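Local atomic coordinates of pilin (Streptococcus pyogenes serotype M1, PDB entry 3GLD), a protein that forms the backbone of the streptococcal pilus by covalent head-to-tail stacking of its subunits, enabling adhesion to host cells, bacterial aggregation and biofilm formation. Residues A32-I43 with P64-K75; Y253-P261 with I269-E277. The protein carries 2 engineered substitutions. All blocks are in the same frame, centred on the assembly; numbering follows the deposited sequence.

Contact 1: A32-I43 with P64-K75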
loop_
_atom_site.group_PDB
_atom_site.type_symbol
_atom_site.label_atom_id
_atom_site.label_comp_id
_atom_site.label_asym_id
_atom_site.label_seq_id
_atom_site.Cartn_x
_atom_site.Cartn_y
_atom_site.Cartn_z
ATOM N N ALA A 32 2.724 8.295 1.776
ATOM C CA ALA A 32 3.309 6.963 1.554
ATOM C C ALA A 32 3.829 6.792 0.143
ATOM O O ALA A 32 3.220 7.290 -0.807
ATOM C CB ALA A 32 2.291 5.864 1.867
ATOM N N LEU A 33 4.955 6.090 0.016
ATOM C CA LEU A 33 5.401 5.530 -1.255
ATOM C C LEU A 33 4.476 4.383 -1.693
ATOM O O LEU A 33 3.956 3.645 -0.838
ATOM C CB LEU A 33 6.849 5.031 -1.153
ATOM C CG LEU A 33 7.987 6.077 -1.120
ATOM C CD1 LEU A 33 8.015 6.841 0.202
ATOM C CD2 LEU A 33 9.313 5.381 -1.354
ATOM N N ILE A 34 4.249 4.267 -3.005
ATOM C CA ILE A 34 3.307 3.274 -3.554
ATOM C C ILE A 34 4.142 2.116 -4.097
ATOM O O ILE A 34 4.981 2.314 -4.966
ATOM C CB ILE A 34 2.391 3.885 -4.692
ATOM C CG1 ILE A 34 1.611 5.116 -4.191
ATOM C CG2 ILE A 34 1.458 2.838 -5.309
ATOM C CD1 ILE A 34 0.719 4.875 -2.950
ATOM N N PRO A 35 3.916 0.899 -3.581
ATOM C CA PRO A 35 4.712 -0.261 -4.008
ATOM C C PRO A 35 4.435 -0.695 -5.464
ATOM O O PRO A 35 3.319 -0.527 -5.945
ATOM C CB PRO A 35 4.284 -1.361 -3.020
ATOM C CG PRO A 35 2.907 -0.944 -2.576
ATOM C CD PRO A 35 2.906 0.547 -2.570
ATOM N N ASN A 36 5.454 -1.226 -6.133
ATOM C CA ASN A 36 5.298 -1.886 -7.426
ATOM C C ASN A 36 4.688 -3.257 -7.176
ATOM O O ASN A 36 5.378 -4.161 -6.724
ATOM C CB ASN A 36 6.640 -2.117 -8.135
ATOM C CG ASN A 36 7.476 -0.875 -8.274
ATOM O OD1 ASN A 36 8.686 -0.927 -8.042
ATOM N ND2 ASN A 36 6.869 0.232 -8.676
ATOM N N THR A 37 3.400 -3.407 -7.466
ATOM C CA THR A 37 2.715 -4.680 -7.249
ATOM C C THR A 37 1.435 -4.751 -8.098
ATOM O O THR A 37 0.895 -3.726 -8.503
ATOM C CB THR A 37 2.313 -4.856 -5.759
ATOM O OG1 THR A 37 1.723 -6.148 -5.551
ATOM C CG2 THR A 37 1.303 -3.786 -5.331
ATOM N N ASP A 38 0.959 -5.970 -8.336
ATOM C CA ASP A 38 -0.405 -6.202 -8.848
ATOM C C ASP A 38 -1.367 -6.449 -7.706
ATOM O O ASP A 38 -0.947 -6.827 -6.611
ATOM C CB ASP A 38 -0.420 -7.438 -9.741
ATOM C CG ASP A 38 0.361 -7.244 -11.025
ATOM O OD1 ASP A 38 0.660 -6.078 -11.368
ATOM O OD2 ASP A 38 0.683 -8.269 -11.686
ATOM N N PHE A 39 -2.660 -6.235 -7.962
ATOM C CA PHE A 39 -3.728 -6.828 -7.170
ATOM C C PHE A 39 -4.656 -7.575 -8.131
ATOM O O PHE A 39 -4.978 -7.057 -9.209
ATOM C CB PHE A 39 -4.506 -5.769 -6.380
ATOM C CG PHE A 39 -3.690 -5.086 -5.328
ATOM C CD1 PHE A 39 -3.364 -5.744 -4.148
ATOM C CD2 PHE A 39 -3.196 -3.799 -5.540
ATOM C CE1 PHE A 39 -2.573 -5.121 -3.190
ATOM C CE2 PHE A 39 -2.411 -3.162 -4.584
ATOM C CZ PHE A 39 -2.110 -3.819 -3.405
ATOM N N THR A 40 -5.065 -8.779 -7.732
ATOM C CA THR A 40 -5.778 -9.699 -8.594
ATOM C C THR A 40 -7.192 -9.938 -8.051
ATOM O O THR A 40 -7.420 -9.969 -6.829
ATOM C CB THR A 40 -5.015 -11.038 -8.757
ATOM O OG1 THR A 40 -3.797 -10.796 -9.462
ATOM C CG2 THR A 40 -5.824 -12.055 -9.593
ATOM N N PHE A 41 -8.133 -10.099 -8.977
ATOM C CA PHE A 41 -9.535 -10.310 -8.627
ATOM C C PHE A 41 -10.029 -11.501 -9.391
ATOM O O PHE A 41 -9.647 -11.710 -10.540
ATOM C CB PHE A 41 -10.372 -9.055 -8.923
ATOM C CG PHE A 41 -9.723 -7.782 -8.434
ATOM C CD1 PHE A 41 -9.838 -7.392 -7.109
ATOM C CD2 PHE A 41 -8.964 -6.996 -9.302
ATOM C CE1 PHE A 41 -9.213 -6.238 -6.656
ATOM C CE2 PHE A 41 -8.341 -5.840 -8.856
ATOM C CZ PHE A 41 -8.470 -5.464 -7.527
ATOM N N LYS A 42 -10.865 -12.290 -8.725
ATOM C CA LYS A 42 -11.359 -13.541 -9.245
ATOM C C LYS A 42 -12.884 -13.487 -9.322
ATOM O O LYS A 42 -13.550 -12.937 -8.427
ATOM C CB LYS A 42 -10.941 -14.672 -8.296
ATOM C CG LYS A 42 -11.292 -16.096 -8.745
ATOM C CD LYS A 42 -10.849 -17.169 -7.709
ATOM C CE LYS A 42 -11.667 -17.119 -6.421
ATOM N NZ LYS A 42 -11.419 -18.345 -5.585
ATOM N N ILE A 43 -13.417 -14.063 -10.395
ATOM C CA ILE A 43 -14.861 -14.338 -10.513
ATOM C C ILE A 43 -15.067 -15.832 -10.706
ATOM O O ILE A 43 -14.378 -16.457 -11.509
ATOM C CB ILE A 43 -15.518 -13.566 -11.687
ATOM C CG1 ILE A 43 -17.040 -13.768 -11.687
ATOM C CG2 ILE A 43 -14.938 -14.007 -13.012
ATOM C CD1 ILE A 43 -17.818 -12.613 -12.285
ATOM N N PRO A 64 -11.073 -16.112 -15.602
ATOM C CA PRO A 64 -11.719 -15.802 -14.328
ATOM C C PRO A 64 -10.990 -14.756 -13.467
ATOM O O PRO A 64 -11.539 -14.278 -12.466
ATOM C CB PRO A 64 -11.705 -17.143 -13.589
ATOM C CG PRO A 64 -11.225 -18.155 -14.558
ATOM C CD PRO A 64 -10.445 -17.438 -15.587
ATOM N N MET A 65 -9.761 -14.417 -13.828
ATOM C CA MET A 65 -9.005 -13.461 -13.051
ATOM C C MET A 65 -8.696 -12.225 -13.861
ATOM O O MET A 65 -8.494 -12.295 -15.065
ATOM C CB MET A 65 -7.719 -14.095 -12.507
ATOM C CG MET A 65 -7.977 -15.386 -11.738
ATOM S SD MET A 65 -7.171 -15.396 -10.131
ATOM C CE MET A 65 -7.626 -17.026 -9.493
ATOM N N THR A 66 -8.702 -11.087 -13.188
ATOM C CA THR A 66 -8.280 -9.839 -13.783
ATOM C C THR A 66 -7.431 -9.091 -12.751
ATOM O O THR A 66 -7.494 -9.373 -11.536
ATOM C CB THR A 66 -9.490 -8.990 -14.251
ATOM O OG1 THR A 66 -9.039 -7.968 -15.150
ATOM C CG2 THR A 66 -10.248 -8.362 -13.069
ATOM N N LYS A 67 -6.622 -8.149 -13.223
ATOM C CA LYS A 67 -5.738 -7.448 -12.298
ATOM C C LYS A 67 -5.617 -5.969 -12.554
ATOM O O LYS A 67 -5.967 -5.482 -13.641
ATOM C CB LYS A 67 -4.366 -8.108 -12.236
ATOM C CG LYS A 67 -3.656 -8.229 -13.522
ATOM C CD LYS A 67 -2.286 -8.804 -13.282
ATOM C CE LYS A 67 -1.281 -8.108 -14.180
ATOM N NZ LYS A 67 -0.056 -8.925 -14.255
ATOM N N VAL A 68 -5.188 -5.262 -11.508
ATOM C CA VAL A 68 -4.736 -3.884 -11.606
ATOM C C VAL A 68 -3.252 -3.888 -11.215
ATOM O O VAL A 68 -2.758 -4.869 -10.635
ATOM C CB VAL A 68 -5.528 -2.949 -10.676
ATOM C CG1 VAL A 68 -6.997 -2.847 -11.117
ATOM C CG2 VAL A 68 -5.420 -3.414 -9.207
ATOM N N THR A 69 -2.550 -2.815 -11.554
ATOM C CA THR A 69 -1.115 -2.707 -11.321
ATOM C C THR A 69 -0.812 -1.333 -10.751
ATOM O O THR A 69 -1.321 -0.319 -11.244
ATOM C CB THR A 69 -0.299 -2.920 -12.616
ATOM O OG1 THR A 69 -0.344 -4.299 -12.982
ATOM C CG2 THR A 69 1.174 -2.545 -12.420
ATOM N N TYR A 70 -0.007 -1.322 -9.690
ATOM C CA TYR A 70 0.496 -0.093 -9.090
ATOM C C TYR A 70 2.007 -0.007 -9.328
ATOM O O TYR A 70 2.680 -1.035 -9.455
ATOM C CB TYR A 70 0.171 -0.073 -7.587
ATOM C CG TYR A 70 -1.279 0.240 -7.288
ATOM C CD1 TYR A 70 -1.691 1.547 -7.067
ATOM C CD2 TYR A 70 -2.242 -0.770 -7.260
ATOM C CE1 TYR A 70 -3.002 1.849 -6.804
ATOM C CE2 TYR A 70 -3.585 -0.475 -6.998
ATOM C CZ TYR A 70 -3.946 0.843 -6.773
ATOM O OH TYR A 70 -5.251 1.175 -6.512
ATOM N N THR A 71 2.532 1.212 -9.421
ATOM C CA THR A 71 3.996 1.434 -9.471
ATOM C C THR A 71 4.387 2.604 -8.596
ATOM O O THR A 71 3.535 3.379 -8.164
ATOM C CB THR A 71 4.550 1.775 -10.893
ATOM O OG1 THR A 71 3.741 2.795 -11.489
ATOM C CG2 THR A 71 4.648 0.558 -11.786
ATOM N N ASN A 72 5.691 2.758 -8.362
ATOM C CA ASN A 72 6.192 3.892 -7.563
ATOM C C ASN A 72 5.682 5.233 -8.105
ATOM O O ASN A 72 5.362 6.140 -7.332
ATOM C CB ASN A 72 7.734 3.883 -7.486
ATOM C CG ASN A 72 8.301 2.635 -6.784
ATOM O OD1 ASN A 72 9.432 2.246 -7.052
ATOM N ND2 ASN A 72 7.516 2.008 -5.894
ATOM N N SER A 73 5.583 5.342 -9.435
ATOM C CA SER A 73 5.191 6.601 -10.093
ATOM C C SER A 73 3.730 7.011 -9.868
ATOM O O SER A 73 3.343 8.147 -10.158
ATOM C CB SER A 73 5.550 6.577 -11.599
ATOM O OG SER A 73 4.772 5.600 -12.288
ATOM N N ASP A 74 2.916 6.104 -9.333
ATOM C CA ASP A 74 1.545 6.448 -8.942
ATOM C C ASP A 74 1.470 7.389 -7.752
ATOM O O ASP A 74 0.451 8.066 -7.560
ATOM C CB ASP A 74 0.734 5.195 -8.604
ATOM C CG ASP A 74 0.456 4.342 -9.810
ATOM O OD1 ASP A 74 0.149 4.900 -10.895
ATOM O OD2 ASP A 74 0.557 3.110 -9.665
ATOM N N LYS A 75 2.526 7.424 -6.935
ATOM C CA LYS A 75 2.547 8.345 -5.803
ATOM C C LYS A 75 2.111 9.750 -6.213
ATOM O O LYS A 75 2.563 10.275 -7.231
ATOM C CB LYS A 75 3.929 8.386 -5.128
ATOM C CG LYS A 75 3.926 9.202 -3.849
ATOM C CD LYS A 75 5.327 9.476 -3.332
ATOM C CE LYS A 75 5.243 10.101 -1.948
ATOM N NZ LYS A 75 6.496 10.822 -1.597
HETATM O O HOH W 1 6.051 5.826 -4.686
#
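On one face of this strand pair the carboxylate of D38 is shared: OD2 takes the salt bridge from K67 NZ at 2.8 Å, and OD1 accepts the hydroxyl OG1 of T69 at 2.6 Å. Both donors stand well out of the carboxylate plane, and together they fix its rotation. T40 CG2 meets M65 SD at 3.6 Å. On the opposite face, the edge of the F39 ring presents CE2 to CD2 of Y70, 3.6 Å apart, with the ring planes at 76°, while V68 CG2 lies 3.8 Å from CE2 of F41, near the plane of that ring. Strands 37-43 and 65-70 run antiparallel, at 156°, in the β-sandwich domain where, in the natural protein, an isopeptide cross-link joins K23 to N155; here it has probably not formed. K23 lies against F39 as a cation-π partner, and F41 neighbours A104, an engineered alanine in place of the residue that promotes the bond naturally. Beyond the strands, N72 ND2 donates to I34 O at 2.7 Å, with the oxygen in its amide plane. A water bridges I34 N and N72 O, while CG2 of I34, anti to the backbone N, reaches Y70 CD1 at 3.8 Å.

Contact 2: Y253-P261 with I269-E277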
loop_
_atom_site.group_PDB
_atom_site.type_symbol
_atom_site.label_atom_id
_atom_site.label_comp_id
_atom_site.label_asym_id
_atom_site.label_seq_id
_atom_site.Cartn_x
_atom_site.Cartn_y
_atom_site.Cartn_z
ATOM N N TYR A 253 35.161 8.739 23.420
ATOM C CA TYR A 253 33.758 8.330 23.565
ATOM C C TYR A 253 33.589 6.836 23.397
ATOM O O TYR A 253 34.219 6.223 22.536
ATOM C CB TYR A 253 32.870 9.048 22.549
ATOM C CG TYR A 253 32.610 10.483 22.903
ATOM C CD1 TYR A 253 31.534 10.834 23.713
ATOM C CD2 TYR A 253 33.441 11.489 22.441
ATOM C CE1 TYR A 253 31.299 12.165 24.055
ATOM C CE2 TYR A 253 33.210 12.814 22.775
ATOM C CZ TYR A 253 32.143 13.141 23.583
ATOM O OH TYR A 253 31.917 14.458 23.903
ATOM N N THR A 254 32.725 6.245 24.218
ATOM C CA THR A 254 32.239 4.901 23.930
ATOM C C THR A 254 30.822 5.010 23.352
ATOM O O THR A 254 30.007 5.828 23.802
ATOM C CB THR A 254 32.174 4.060 25.191
ATOM O OG1 THR A 254 31.318 4.722 26.119
ATOM C CG2 THR A 254 33.570 3.895 25.819
ATOM N N THR A 255 30.529 4.190 22.357
ATOM C CA THR A 255 29.235 4.257 21.691
ATOM C C THR A 255 28.467 2.944 21.818
ATOM O O THR A 255 29.009 1.863 21.568
ATOM C CB THR A 255 29.389 4.670 20.227
ATOM O OG1 THR A 255 30.043 5.937 20.175
ATOM C CG2 THR A 255 28.007 4.791 19.536
ATOM N N ASN A 256 27.212 3.063 22.242
ATOM C CA ASN A 256 26.305 1.934 22.317
ATOM C C ASN A 256 24.983 2.260 21.620
ATOM O O ASN A 256 24.521 3.415 21.646
ATOM C CB ASN A 256 26.076 1.508 23.767
ATOM C CG ASN A 256 27.332 0.880 24.406
ATOM O OD1 ASN A 256 28.238 1.593 24.878
ATOM N ND2 ASN A 256 27.377 -0.452 24.443
ATOM N N VAL A 257 24.399 1.246 20.990
ATOM C CA VAL A 257 23.199 1.412 20.162
ATOM C C VAL A 257 22.020 0.703 20.798
ATOM O O VAL A 257 22.099 -0.478 21.098
ATOM C CB VAL A 257 23.387 0.812 18.740
ATOM C CG1 VAL A 257 22.208 1.183 17.849
ATOM C CG2 VAL A 257 24.658 1.317 18.101
ATOM N N GLU A 258 20.923 1.408 21.001
ATOM C CA GLU A 258 19.702 0.733 21.405
ATOM C C GLU A 258 18.723 0.666 20.227
ATOM O O GLU A 258 18.412 1.692 19.623
ATOM C CB GLU A 258 19.044 1.423 22.590
ATOM C CG GLU A 258 17.826 0.656 23.093
ATOM C CD GLU A 258 16.978 1.497 24.019
ATOM O OE1 GLU A 258 17.078 1.303 25.245
ATOM O OE2 GLU A 258 16.241 2.380 23.528
ATOM N N VAL A 259 18.241 -0.538 19.924
ATOM C CA VAL A 259 17.309 -0.773 18.822
ATOM C C VAL A 259 15.961 -1.193 19.386
ATOM O O VAL A 259 15.805 -2.302 19.877
ATOM C CB VAL A 259 17.830 -1.867 17.844
ATOM C CG1 VAL A 259 16.846 -2.068 16.678
ATOM C CG2 VAL A 259 19.217 -1.501 17.305
ATOM N N SER A 260 14.985 -0.303 19.320
ATOM C CA SER A 260 13.757 -0.499 20.071
ATOM C C SER A 260 12.505 -0.325 19.207
ATOM O O SER A 260 12.030 0.798 19.057
ATOM C CB SER A 260 13.724 0.481 21.255
ATOM O OG SER A 260 12.513 0.374 21.963
ATOM N N PRO A 261 11.979 -1.445 18.631
ATOM C CA PRO A 261 10.683 -1.401 17.933
ATOM C C PRO A 261 9.548 -1.344 18.930
ATOM O O PRO A 261 9.613 -2.009 19.972
ATOM C CB PRO A 261 10.635 -2.726 17.144
ATOM C CG PRO A 261 11.621 -3.621 17.780
ATOM C CD PRO A 261 12.677 -2.729 18.426
ATOM N N ILE A 269 23.370 -2.983 21.511
ATOM C CA ILE A 269 24.539 -3.275 20.691
ATOM C C ILE A 269 25.708 -2.380 21.077
ATOM O O ILE A 269 25.658 -1.153 20.904
ATOM C CB ILE A 269 24.226 -3.126 19.170
ATOM C CG1 ILE A 269 23.297 -4.254 18.700
ATOM C CG2 ILE A 269 25.513 -3.105 18.334
ATOM C CD1 ILE A 269 22.870 -4.152 17.234
ATOM N N ALA A 270 26.754 -3.001 21.611
ATOM C CA ALA A 270 28.012 -2.323 21.800
ATOM C C ALA A 270 28.543 -1.988 20.403
ATOM O O ALA A 270 28.509 -2.833 19.500
ATOM C CB ALA A 270 28.982 -3.218 22.562
ATOM N N GLY A 271 28.981 -0.749 20.199
ATOM C CA GLY A 271 29.547 -0.361 18.906
ATOM C C GLY A 271 28.777 0.759 18.235
ATOM O O GLY A 271 27.896 1.378 18.847
ATOM N N ASN A 272 29.101 1.019 16.973
ATOM C CA ASN A 272 28.589 2.214 16.321
ATOM C C ASN A 272 27.623 1.989 15.158
ATOM O O ASN A 272 27.324 2.925 14.424
ATOM C CB ASN A 272 29.733 3.146 15.906
ATOM C CG ASN A 272 30.781 2.456 15.042
ATOM O OD1 ASN A 272 31.977 2.754 15.157
ATOM N ND2 ASN A 272 30.349 1.531 14.180
ATOM N N SER A 273 27.144 0.756 15.009
ATOM C CA SER A 273 26.254 0.393 13.906
ATOM C C SER A 273 25.093 -0.513 14.304
ATOM O O SER A 273 25.228 -1.397 15.144
ATOM C CB SER A 273 27.055 -0.280 12.783
ATOM O OG SER A 273 26.217 -0.586 11.680
ATOM N N THR A 274 23.939 -0.284 13.681
ATOM C CA THR A 274 22.879 -1.286 13.702
ATOM C C THR A 274 23.341 -2.446 12.827
ATOM O O THR A 274 24.228 -2.298 11.991
ATOM C CB THR A 274 21.513 -0.732 13.178
ATOM O OG1 THR A 274 21.629 -0.324 11.798
ATOM C CG2 THR A 274 21.058 0.445 14.031
ATOM N N GLU A 275 22.750 -3.612 13.029
ATOM C CA GLU A 275 22.817 -4.633 11.995
ATOM C C GLU A 275 21.837 -4.209 10.889
ATOM O O GLU A 275 21.166 -3.179 11.000
ATOM C CB GLU A 275 22.415 -5.989 12.564
ATOM C CG GLU A 275 23.307 -6.524 13.673
ATOM C CD GLU A 275 22.633 -7.655 14.438
ATOM O OE1 GLU A 275 21.375 -7.690 14.478
ATOM O OE2 GLU A 275 23.359 -8.509 14.994
ATOM N N GLN A 276 21.756 -4.986 9.815
ATOM C CA GLN A 276 20.730 -4.733 8.814
ATOM C C GLN A 276 19.351 -5.007 9.422
ATOM O O GLN A 276 19.045 -6.122 9.817
ATOM C CB GLN A 276 20.969 -5.569 7.550
ATOM C CG GLN A 276 20.024 -5.219 6.400
ATOM C CD GLN A 276 20.707 -5.268 5.044
ATOM O OE1 GLN A 276 21.626 -4.488 4.763
ATOM N NE2 GLN A 276 20.254 -6.172 4.195
ATOM N N GLU A 277 18.549 -3.961 9.544
ATOM C CA GLU A 277 17.201 -4.094 10.058
ATOM C C GLU A 277 16.256 -4.130 8.872
ATOM O O GLU A 277 16.570 -3.559 7.825
ATOM C CB GLU A 277 16.831 -2.894 10.927
ATOM C CG GLU A 277 17.396 -2.896 12.329
ATOM C CD GLU A 277 17.017 -4.119 13.129
ATOM O OE1 GLU A 277 15.832 -4.512 13.135
ATOM O OE2 GLU A 277 17.912 -4.690 13.773
#
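Antiparallel pairing between V257 and I269 is closed by two backbone hydrogen bonds, V257 N to I269 O at 2.7 Å and I269 N to V257 O at 2.8 Å, and G271 N extends it by donating to T255 O at 2.9 Å. V257 does most of the side-chain work. With CG1 anti to the backbone N (chi1 -172°), it splits its methyls: CG2 lies 3.3 Å from the carbonyl O of G271, whereas CG1 meets T274 CG2 at 4.1 Å, the two side chains crossing at about a right angle. Its CB also faces that of I269 across the pair. On the other face of the sheet, N256 folds its amide over the partner strand and places ND2 3.3 Å from A270 CA. The paired strands 254-261 and 267-270 form a β-hairpin in the domain cross-linked by K166 and N290; past G271 the chain departs and passes over V257 and V259 toward strand 277-278, bringing T274 into a sandwich interior also lined by I286. T255 directs CG2 to G271 O, 3.5 Å away, and its OG1 is hydrogen-bonded to N290 OD1, with a weak hydrogen bond to E245, the residue that autocatalyses isopeptide formation. At the far end, E277 approaches V259 from the opposite direction, its OE2 4.1 Å from V259 CG1 and paired with K267, while T274 OG1 is hydrogen-bonded to the backbone N of V243.

How the contacts relate
The two contacts illustrate one principle in separate domains, their centres about 37 Å apart: antiparallel strands set beside an isopeptide cross-link site, the bond probably being absent near contact 1. Contact 1 is the longer pairing, joining segments with 20 residues between them, with aromatic rings and V68 on one face and mostly polar side chains, including a salt bridge, on the other. Contact 2 belongs to a short hairpin, buries less than half as much surface and relies on backbone bonds and small aliphatic contacts, with no salt bridge between its segments. Both have buried and exposed members. Contact 1 brings a phenyl ring near the engineered alanine, contact 2 a threonine beside the glutamate still present.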